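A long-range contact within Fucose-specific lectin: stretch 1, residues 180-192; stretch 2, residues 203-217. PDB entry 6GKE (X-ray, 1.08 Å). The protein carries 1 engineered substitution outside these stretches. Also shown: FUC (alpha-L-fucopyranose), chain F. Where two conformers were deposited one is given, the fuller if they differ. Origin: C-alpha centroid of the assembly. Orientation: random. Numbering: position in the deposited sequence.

Stretch 1, residues 180-192: IYYQATDNKIREH
Stretch 2 203-217: GFSASASAGVSIAAI

Stretch 1 is a hairpin: strand 180-183, a type I turn from Ala184 to Asn187, then strand 188-192. Asn187, at phi/psi 69/8, closes the turn, and Tyr182 and Arg190 pair through Arg190 N to Tyr182 O (2.8 Å) and Tyr182 N to Arg190 O (3.2 Å). The first part of stretch 2, with strand 206-207, runs antiparallel beside strand 188-192. Ile189 and Ala206 form a hydrogen-bonded pair (CA-CA 5.1 Å), with Ile189 N to Ala206 O at 2.8 Å and Ala206 N to Ile189 O at 3.1 Å; Lys188 and Ser207 form the adjacent non-hydrogen-bonded pair (CA-CA 4.4 Å). A type II turn, Ser209 to Val212, then reverses the chain, with Gly211 at phi/psi 85/20, a positive phi that favours glycine. Strand 213-217 packs against strand 180-183, their axes 7.5 Å apart at closest and 165° between directions.

That spacing is filled by side chains. Ile189 (chi1 -41°, chi2 -64°) places CD1 3.7 Å from Ile214 CD1 and 3.8 Å from both Ala208 CB and Val212 CG2, while its CG2 meets the edge of the Phe204 ring at CE2 (3.9 Å). Tyr181 (m) sets CD2 3.7 Å from Ala216 CB; its ring lies oblique to that of Phe204 (t), planes at 76°.

Gln183 (chi1 t, chi2 t, chi3 39°) holds the type II turn because its amide can both donate and accept: NE2 donates to Ser209 O (2.9 Å), and OE1 accepts from Gly211 N (2.9 Å). A second NE2 bond, to Asn187 O (3.0 Å), stays within stretch 1. On the face shared by Lys188 and Ser207, Lys188 NZ donates to Ser207 OG (3.0 Å).

Glu191 (chi1 t, chi2 t, chi3 49°), its carboxylate oxygens both acceptors, takes Phe204 N at OE1 (3.2 Å) and Tyr181 OH at OE2 (2.7 Å). The same carboxylate binds fucose, OE1 to FUC O3 at 2.6 Å and OE2 to FUC O4 at 2.7 Å, while Gly203 N donates to FUC O2 (2.9 Å).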

ATOM      1  N   ILE A 180       8.485 -15.843 -24.846  1.00  4.69           N
ATOM      2  CA  ILE A 180       7.960 -15.812 -23.484  1.00  4.94           C
ATOM      3  C   ILE A 180       9.148 -15.811 -22.525  1.00  4.99           C
ATOM      4  O   ILE A 180      10.055 -16.629 -22.672  1.00  5.99           O
ATOM      5  CB  ILE A 180       7.044 -17.021 -23.205  1.00  5.45           C
ATOM      6  CG1 ILE A 180       6.017 -17.253 -24.321  1.00  6.31           C
ATOM      7  CG2 ILE A 180       6.408 -16.888 -21.828  1.00  5.92           C
ATOM      8  CD1 ILE A 180       5.082 -16.094 -24.597  1.00  6.95           C
ATOM      9  N   TYR A 181       9.122 -14.889 -21.560  1.00  4.93           N
ATOM     10  CA  TYR A 181      10.198 -14.691 -20.594  1.00  5.16           C
ATOM     11  C   TYR A 181       9.642 -14.943 -19.198  1.00  5.38           C
ATOM     12  O   TYR A 181       8.552 -14.502 -18.864  1.00  6.10           O
ATOM     13  CB  TYR A 181      10.786 -13.281 -20.720  1.00  5.33           C
ATOM     14  CG  TYR A 181      11.327 -13.045 -22.100  1.00  5.43           C
ATOM     15  CD1 TYR A 181      12.606 -13.447 -22.442  1.00  5.46           C
ATOM     16  CD2 TYR A 181      10.519 -12.533 -23.099  1.00  5.50           C
ATOM     17  CE1 TYR A 181      13.079 -13.322 -23.737  1.00  5.55           C
ATOM     18  CE2 TYR A 181      10.976 -12.399 -24.399  1.00  5.56           C
ATOM     19  CZ  TYR A 181      12.258 -12.805 -24.723  1.00  5.44           C
ATOM     20  OH  TYR A 181      12.691 -12.703 -26.018  1.00  5.90           O
ATOM     21  N   TYR A 182      10.408 -15.663 -18.383  1.00  5.41           N
ATOM     22  CA  TYR A 182       9.964 -16.033 -17.043  1.00  5.59           C
ATOM     23  C   TYR A 182      11.203 -16.272 -16.185  1.00  5.49           C
ATOM     24  O   TYR A 182      12.299 -16.366 -16.716  1.00  6.66           O
ATOM     25  CB  TYR A 182       9.077 -17.279 -17.107  1.00  6.02           C
ATOM     26  CG  TYR A 182       9.795 -18.492 -17.641  1.00  6.35           C
ATOM     27  CD1 TYR A 182       9.914 -18.721 -19.001  1.00  6.78           C
ATOM     28  CD2 TYR A 182      10.411 -19.385 -16.781  1.00  6.65           C
ATOM     29  CE1 TYR A 182      10.612 -19.810 -19.494  1.00  7.27           C
ATOM     30  CE2 TYR A 182      11.103 -20.486 -17.256  1.00  7.03           C
ATOM     31  CZ  TYR A 182      11.209 -20.698 -18.618  1.00  7.05           C
ATOM     32  OH  TYR A 182      11.907 -21.780 -19.074  1.00  8.14           O
ATOM     33  N   GLN A 183      11.018 -16.392 -14.870  1.00  5.13           N
ATOM     34  CA  GLN A 183      12.138 -16.621 -13.978  1.00  5.27           C
ATOM     35  C   GLN A 183      12.099 -18.075 -13.508  1.00  5.39           C
ATOM     36  O   GLN A 183      11.142 -18.513 -12.874  1.00  5.53           O
ATOM     37  CB  GLN A 183      12.106 -15.641 -12.809  1.00  5.41           C
ATOM     38  CG  GLN A 183      13.349 -15.725 -11.931  1.00  5.86           C
ATOM     39  CD  GLN A 183      13.410 -14.601 -10.928  1.00  5.92           C
ATOM     40  OE1 GLN A 183      12.397 -14.206 -10.356  1.00  6.33           O
ATOM     41  NE2 GLN A 183      14.606 -14.090 -10.689  1.00  6.30           N
ATOM     42  N   ALA A 184      13.156 -18.817 -13.857  1.00  6.26           N
ATOM     43  CA  ALA A 184      13.263 -20.230 -13.537  1.00  7.00           C
ATOM     44  C   ALA A 184      13.741 -20.398 -12.095  1.00  7.80           C
ATOM     45  O   ALA A 184      14.122 -19.433 -11.435  1.00  7.74           O
ATOM     46  CB  ALA A 184      14.201 -20.899 -14.509  1.00  7.65           C
ATOM     47  N   THR A 185      13.753 -21.650 -11.628  1.00  8.95           N
ATOM     48  CA  THR A 185      14.006 -21.955 -10.229  1.00 10.26           C
ATOM     49  C   THR A 185      15.437 -21.600  -9.797  1.00 10.70           C
ATOM     50  O   THR A 185      15.678 -21.518  -8.609  1.00 13.40           O
ATOM     51  CB  THR A 185      13.688 -23.425  -9.916  1.00 11.04           C
ATOM     52  OG1 THR A 185      14.368 -24.266 -10.851  1.00 11.64           O
ATOM     53  CG2 THR A 185      12.202 -23.712  -9.955  1.00 11.41           C
ATOM     54  N   ASP A 186      16.370 -21.403 -10.740  1.00 10.37           N
ATOM     55  CA  ASP A 186      17.740 -20.948 -10.436  1.00 10.60           C
ATOM     56  C   ASP A 186      17.834 -19.412 -10.407  1.00 10.09           C
ATOM     57  O   ASP A 186      18.935 -18.870 -10.373  1.00 11.07           O
ATOM     58  CB  ASP A 186      18.749 -21.540 -11.426  1.00 11.13           C
ATOM     59  CG  ASP A 186      18.479 -21.230 -12.888  1.00 11.00           C
ATOM     60  OD1 ASP A 186      17.370 -20.727 -13.202  1.00 10.64           O
ATOM     61  OD2 ASP A 186      19.379 -21.497 -13.707  1.00 11.92           O
ATOM     62  N   ASN A 187      16.681 -18.727 -10.436  1.00  8.97           N
ATOM     63  CA  ASN A 187      16.537 -17.248 -10.440  1.00  8.48           C
ATOM     64  C   ASN A 187      17.019 -16.605 -11.748  1.00  7.68           C
ATOM     65  O   ASN A 187      17.041 -15.378 -11.852  1.00  7.91           O
ATOM     66  CB  ASN A 187      17.208 -16.585  -9.236  1.00  9.32           C
ATOM     67  CG  ASN A 187      16.450 -16.844  -7.953  1.00 10.47           C
ATOM     68  OD1 ASN A 187      15.227 -16.913  -7.948  1.00 11.06           O
ATOM     69  ND2 ASN A 187      17.168 -16.972  -6.853  1.00 13.23           N
ATOM     70  N   LYS A 188      17.337 -17.411 -12.761  1.00  7.70           N
ATOM     71  CA  LYS A 188      17.650 -16.858 -14.057  1.00  7.83           C
ATOM     72  C   LYS A 188      16.357 -16.591 -14.822  1.00  7.25           C
ATOM     73  O   LYS A 188      15.452 -17.430 -14.851  1.00  7.51           O
ATOM     74  CB  LYS A 188      18.501 -17.826 -14.876  1.00  9.64           C
ATOM     75  CG  LYS A 188      19.895 -18.065 -14.328  1.00 12.69           C
ATOM     76  CD  LYS A 188      20.955 -17.192 -14.941  1.00 16.34           C
ATOM     77  CE  LYS A 188      22.357 -17.585 -14.524  1.00 18.57           C
ATOM     78  NZ  LYS A 188      22.465 -17.801 -13.063  1.00 21.30           N
ATOM     79  N   ILE A 189      16.301 -15.432 -15.476  1.00  6.82           N
ATOM     80  CA  ILE A 189      15.314 -15.171 -16.517  0.50  6.84           C
ATOM     81  C   ILE A 189      15.662 -16.088 -17.688  1.00  6.29           C
ATOM     82  O   ILE A 189      16.818 -16.119 -18.109  1.00  6.94           O
ATOM     83  CB  ILE A 189      15.291 -13.701 -16.990  0.50  7.73           C
ATOM     84  CG1 ILE A 189      15.421 -12.690 -15.848  0.50  8.35           C
ATOM     85  CG2 ILE A 189      14.034 -13.443 -17.813  0.50  8.03           C
ATOM     86  CD1 ILE A 189      14.268 -12.722 -14.888  0.50  8.78           C
ATOM     87  N   ARG A 190      14.666 -16.816 -18.195  1.00  5.97           N
ATOM     88  CA  ARG A 190      14.817 -17.713 -19.327  1.00  5.79           C
ATOM     89  C   ARG A 190      13.766 -17.353 -20.377  1.00  5.37           C
ATOM     90  O   ARG A 190      12.874 -16.549 -20.132  1.00  5.92           O
ATOM     91  CB  ARG A 190      14.643 -19.165 -18.877  1.00  6.62           C
ATOM     92  CG  ARG A 190      15.637 -19.633 -17.829  1.00  7.38           C
ATOM     93  CD  ARG A 190      17.021 -19.866 -18.393  1.00  8.10           C
ATOM     94  NE  ARG A 190      17.883 -20.477 -17.394  1.00  8.23           N
ATOM     95  CZ  ARG A 190      19.149 -20.819 -17.599  1.00  7.88           C
ATOM     96  NH1 ARG A 190      19.702 -20.657 -18.791  1.00  9.09           N
ATOM     97  NH2 ARG A 190      19.853 -21.315 -16.594  1.00  8.80           N
ATOM     98  N   GLU A 191      13.896 -17.986 -21.544  1.00  5.10           N
ATOM     99  CA  GLU A 191      13.134 -17.644 -22.730  1.00  5.24           C
ATOM    100  C   GLU A 191      12.610 -18.929 -23.367  1.00  5.30           C
ATOM    101  O   GLU A 191      13.365 -19.880 -23.541  1.00  5.72           O
ATOM    102  CB  GLU A 191      14.056 -16.903 -23.698  1.00  5.60           C
ATOM    103  CG  GLU A 191      13.426 -16.486 -25.013  1.00  5.64           C
ATOM    104  CD  GLU A 191      14.448 -15.929 -25.990  1.00  5.84           C
ATOM    105  OE1 GLU A 191      15.493 -16.589 -26.168  1.00  6.28           O
ATOM    106  OE2 GLU A 191      14.200 -14.853 -26.585  1.00  6.15           O
ATOM    107  N   HIS A 192      11.329 -18.926 -23.748  1.00  5.16           N
ATOM    108  CA  HIS A 192      10.727 -20.019 -24.512  1.00  5.25           C
ATOM    109  C   HIS A 192      10.206 -19.430 -25.823  1.00  5.28           C
ATOM    110  O   HIS A 192       9.670 -18.324 -25.828  1.00  5.78           O
ATOM    111  CB  HIS A 192       9.640 -20.744 -23.701  1.00  5.92           C
ATOM    112  CG  HIS A 192       9.693 -22.229 -23.837  1.00  6.48           C
ATOM    113  ND1 HIS A 192      10.802 -22.952 -23.452  1.00  7.20           N
ATOM    114  CD2 HIS A 192       8.784 -23.120 -24.291  1.00  6.66           C
ATOM    115  CE1 HIS A 192      10.572 -24.230 -23.675  1.00  7.61           C
ATOM    116  NE2 HIS A 192       9.346 -24.362 -24.197  1.00  7.39           N
ATOM    117  N   GLY A 203      17.836 -18.820 -26.421  1.00  6.88           N
ATOM    118  CA  GLY A 203      19.217 -18.576 -26.028  1.00  7.63           C
ATOM    119  C   GLY A 203      19.374 -17.527 -24.933  1.00  7.43           C
ATOM    120  O   GLY A 203      20.435 -17.444 -24.325  1.00  9.24           O
ATOM    121  N   PHE A 204      18.345 -16.715 -24.672  1.00  6.97           N
ATOM    122  CA  PHE A 204      18.457 -15.637 -23.697  1.00  6.90           C
ATOM    123  C   PHE A 204      18.442 -16.188 -22.268  1.00  6.45           C
ATOM    124  O   PHE A 204      17.584 -16.980 -21.916  1.00  7.01           O
ATOM    125  CB  PHE A 204      17.299 -14.649 -23.813  1.00  7.62           C
ATOM    126  CG  PHE A 204      17.336 -13.592 -22.741  1.00  8.34           C
ATOM    127  CD1 PHE A 204      18.342 -12.639 -22.746  1.00  9.29           C
ATOM    128  CD2 PHE A 204      16.419 -13.582 -21.701  1.00  9.14           C
ATOM    129  CE1 PHE A 204      18.412 -11.681 -21.750  1.00 10.02           C
ATOM    130  CE2 PHE A 204      16.493 -12.620 -20.705  1.00 10.03           C
ATOM    131  CZ  PHE A 204      17.485 -11.670 -20.738  1.00 10.46           C
ATOM    132  N   SER A 205      19.344 -15.685 -21.420  1.00  6.51           N
ATOM    133  CA  SER A 205      19.217 -15.874 -19.984  1.00  6.99           C
ATOM    134  C   SER A 205      19.918 -14.727 -19.257  1.00  7.14           C
ATOM    135  O   SER A 205      20.862 -14.136 -19.767  1.00  8.29           O
ATOM    136  CB  SER A 205      19.733 -17.220 -19.528  1.00  8.00           C
ATOM    137  OG  SER A 205      21.143 -17.305 -19.647  1.00 10.04           O
ATOM    138  N   ALA A 206      19.440 -14.434 -18.048  1.00  7.09           N
ATOM    139  CA  ALA A 206      20.032 -13.386 -17.228  1.00  7.61           C
ATOM    140  C   ALA A 206      19.704 -13.624 -15.758  1.00  7.93           C
ATOM    141  O   ALA A 206      18.553 -13.853 -15.403  1.00  8.93           O
ATOM    142  CB  ALA A 206      19.515 -12.033 -17.650  1.00  8.33           C
ATOM    143  N   SER A 207      20.714 -13.510 -14.897  1.00  8.40           N
ATOM    144  CA  SER A 207      20.510 -13.544 -13.451  0.70  8.98           C
ATOM    145  C   SER A 207      19.693 -12.322 -13.017  1.00  8.35           C
ATOM    146  O   SER A 207      19.923 -11.213 -13.490  1.00  8.98           O
ATOM    147  CB  SER A 207      21.822 -13.589 -12.720  0.70 10.67           C
ATOM    148  OG  SER A 207      22.495 -14.812 -12.964  0.70 13.22           O
ATOM    149  N   ALA A 208      18.756 -12.534 -12.092  1.00  7.99           N
ATOM    150  CA  ALA A 208      17.945 -11.459 -11.546  1.00  7.84           C
ATOM    151  C   ALA A 208      17.585 -11.785 -10.098  1.00  8.10           C
ATOM    152  O   ALA A 208      17.580 -12.947  -9.694  1.00  8.81           O
ATOM    153  CB  ALA A 208      16.702 -11.254 -12.375  1.00  8.04           C
ATOM    154  N   SER A 209      17.274 -10.738  -9.331  1.00  8.30           N
ATOM    155  CA  SER A 209      16.762 -10.898  -7.981  1.00  8.47           C
ATOM    156  C   SER A 209      15.570 -11.861  -7.990  1.00  7.62           C
ATOM    157  O   SER A 209      14.743 -11.817  -8.889  1.00  7.33           O
ATOM    158  CB  SER A 209      16.342  -9.569  -7.398  1.00  8.83           C
ATOM    159  OG  SER A 209      17.436  -8.663  -7.312  1.00 10.35           O
ATOM    160  N   ALA A 210      15.451 -12.697  -6.959  1.00  8.22           N
ATOM    161  CA  ALA A 210      14.299 -13.578  -6.847  1.00  8.17           C
ATOM    162  C   ALA A 210      13.007 -12.750  -6.835  1.00  7.32           C
ATOM    163  O   ALA A 210      12.874 -11.813  -6.056  1.00  8.35           O
ATOM    164  CB  ALA A 210      14.405 -14.420  -5.600  1.00  9.09           C
ATOM    165  N   GLY A 211      12.053 -13.123  -7.692  1.00  6.75           N
ATOM    166  CA  GLY A 211      10.709 -12.559  -7.668  1.00  6.58           C
ATOM    167  C   GLY A 211      10.547 -11.259  -8.446  1.00  6.04           C
ATOM    168  O   GLY A 211       9.575 -10.553  -8.222  1.00  7.24           O
ATOM    169  N   VAL A 212      11.450 -10.949  -9.378  1.00  5.57           N
ATOM    170  CA  VAL A 212      11.293  -9.738 -10.195  1.00  5.53           C
ATOM    171  C   VAL A 212       9.991  -9.784 -11.005  1.00  5.30           C
ATOM    172  O   VAL A 212       9.550 -10.830 -11.495  1.00  5.68           O
ATOM    173  CB  VAL A 212      12.485  -9.512 -11.140  1.00  5.77           C
ATOM    174  CG1 VAL A 212      13.709  -9.045 -10.378  1.00  6.21           C
ATOM    175  CG2 VAL A 212      12.801 -10.732 -11.999  1.00  5.91           C
ATOM    176  N   SER A 213       9.419  -8.595 -11.207  1.00  4.94           N
ATOM    177  CA  SER A 213       8.337  -8.372 -12.149  1.00  4.81           C
ATOM    178  C   SER A 213       8.941  -8.211 -13.549  1.00  4.63           C
ATOM    179  O   SER A 213       9.900  -7.472 -13.706  1.00  5.61           O
ATOM    180  CB  SER A 213       7.541  -7.157 -11.714  1.00  4.92           C
ATOM    181  OG  SER A 213       6.459  -6.889 -12.590  1.00  4.99           O
ATOM    182  N   ILE A 214       8.370  -8.897 -14.547  1.00  4.49           N
ATOM    183  CA  ILE A 214       8.954  -9.005 -15.893  1.00  4.73           C
ATOM    184  C   ILE A 214       7.965  -8.456 -16.921  1.00  4.79           C
ATOM    185  O   ILE A 214       6.769  -8.688 -16.827  1.00  5.18           O
ATOM    186  CB  ILE A 214       9.320 -10.473 -16.205  1.00  5.09           C
ATOM    187  CG1 ILE A 214      10.347 -10.999 -15.200  1.00  5.47           C
ATOM    188  CG2 ILE A 214       9.792 -10.653 -17.645  1.00  5.50           C
ATOM    189  CD1 ILE A 214      10.580 -12.487 -15.271  1.00  6.13           C
ATOM    190  N   ALA A 215       8.488  -7.774 -17.941  1.00  4.84           N
ATOM    191  CA  ALA A 215       7.696  -7.353 -19.086  1.00  5.02           C
ATOM    192  C   ALA A 215       8.562  -7.496 -20.338  1.00  5.11           C
ATOM    193  O   ALA A 215       9.790  -7.490 -20.250  1.00  6.67           O
ATOM    194  CB  ALA A 215       7.203  -5.933 -18.911  1.00  5.66           C
ATOM    195  N   ALA A 216       7.926  -7.636 -21.498  1.00  4.77           N
ATOM    196  CA  ALA A 216       8.684  -7.751 -22.741  1.00  4.90           C
ATOM    197  C   ALA A 216       7.905  -7.092 -23.873  1.00  5.03           C
ATOM    198  O   ALA A 216       6.680  -7.194 -23.929  1.00  5.78           O
ATOM    199  CB  ALA A 216       8.971  -9.196 -23.077  1.00  5.60           C
ATOM    200  N   ILE A 217       8.655  -6.456 -24.779  1.00  5.06           N
ATOM    201  CA  ILE A 217       8.115  -5.826 -25.981  1.00  5.39           C
ATOM    202  C   ILE A 217       9.015  -6.194 -27.161  1.00  5.37           C
ATOM    203  O   ILE A 217      10.154  -6.636 -26.994  1.00  5.74           O
ATOM    204  CB  ILE A 217       8.025  -4.295 -25.825  1.00  6.42           C
ATOM    205  CG1 ILE A 217       9.416  -3.693 -25.587  1.00  7.84           C
ATOM    206  CG2 ILE A 217       7.040  -3.930 -24.727  1.00  7.29           C
ATOM    207  CD1 ILE A 217       9.505  -2.196 -25.700  1.00  9.00           C
TER
HETATM  208  C1  FUC F 406      15.995 -17.279 -31.069  1.00  8.04           C
HETATM  209  C2  FUC F 406      16.284 -17.126 -29.584  1.00  7.46           C
HETATM  210  C3  FUC F 406      16.879 -15.746 -29.301  1.00  7.22           C
HETATM  211  C4  FUC F 406      15.938 -14.666 -29.836  1.00  7.13           C
HETATM  212  C5  FUC F 406      15.760 -14.883 -31.334  1.00  7.41           C
HETATM  213  C6  FUC F 406      14.821 -13.865 -31.966  1.00  7.52           C
HETATM  214  O1  FUC F 406      17.247 -17.338 -31.738  1.00  8.97           O
HETATM  215  O2  FUC F 406      17.167 -18.175 -29.159  1.00  8.45           O
HETATM  216  O3  FUC F 406      17.169 -15.597 -27.912  1.00  7.07           O
HETATM  217  O4  FUC F 406      14.648 -14.750 -29.228  1.00  6.83           O
HETATM  218  O5  FUC F 406      15.205 -16.188 -31.556  1.00  7.61           O
HETATM  219  O   HOH W   1       9.665 -13.437 -10.892  1.00  5.71           O
HETATM  220  O   HOH W   2      16.442 -19.375 -22.160  1.00  6.82           O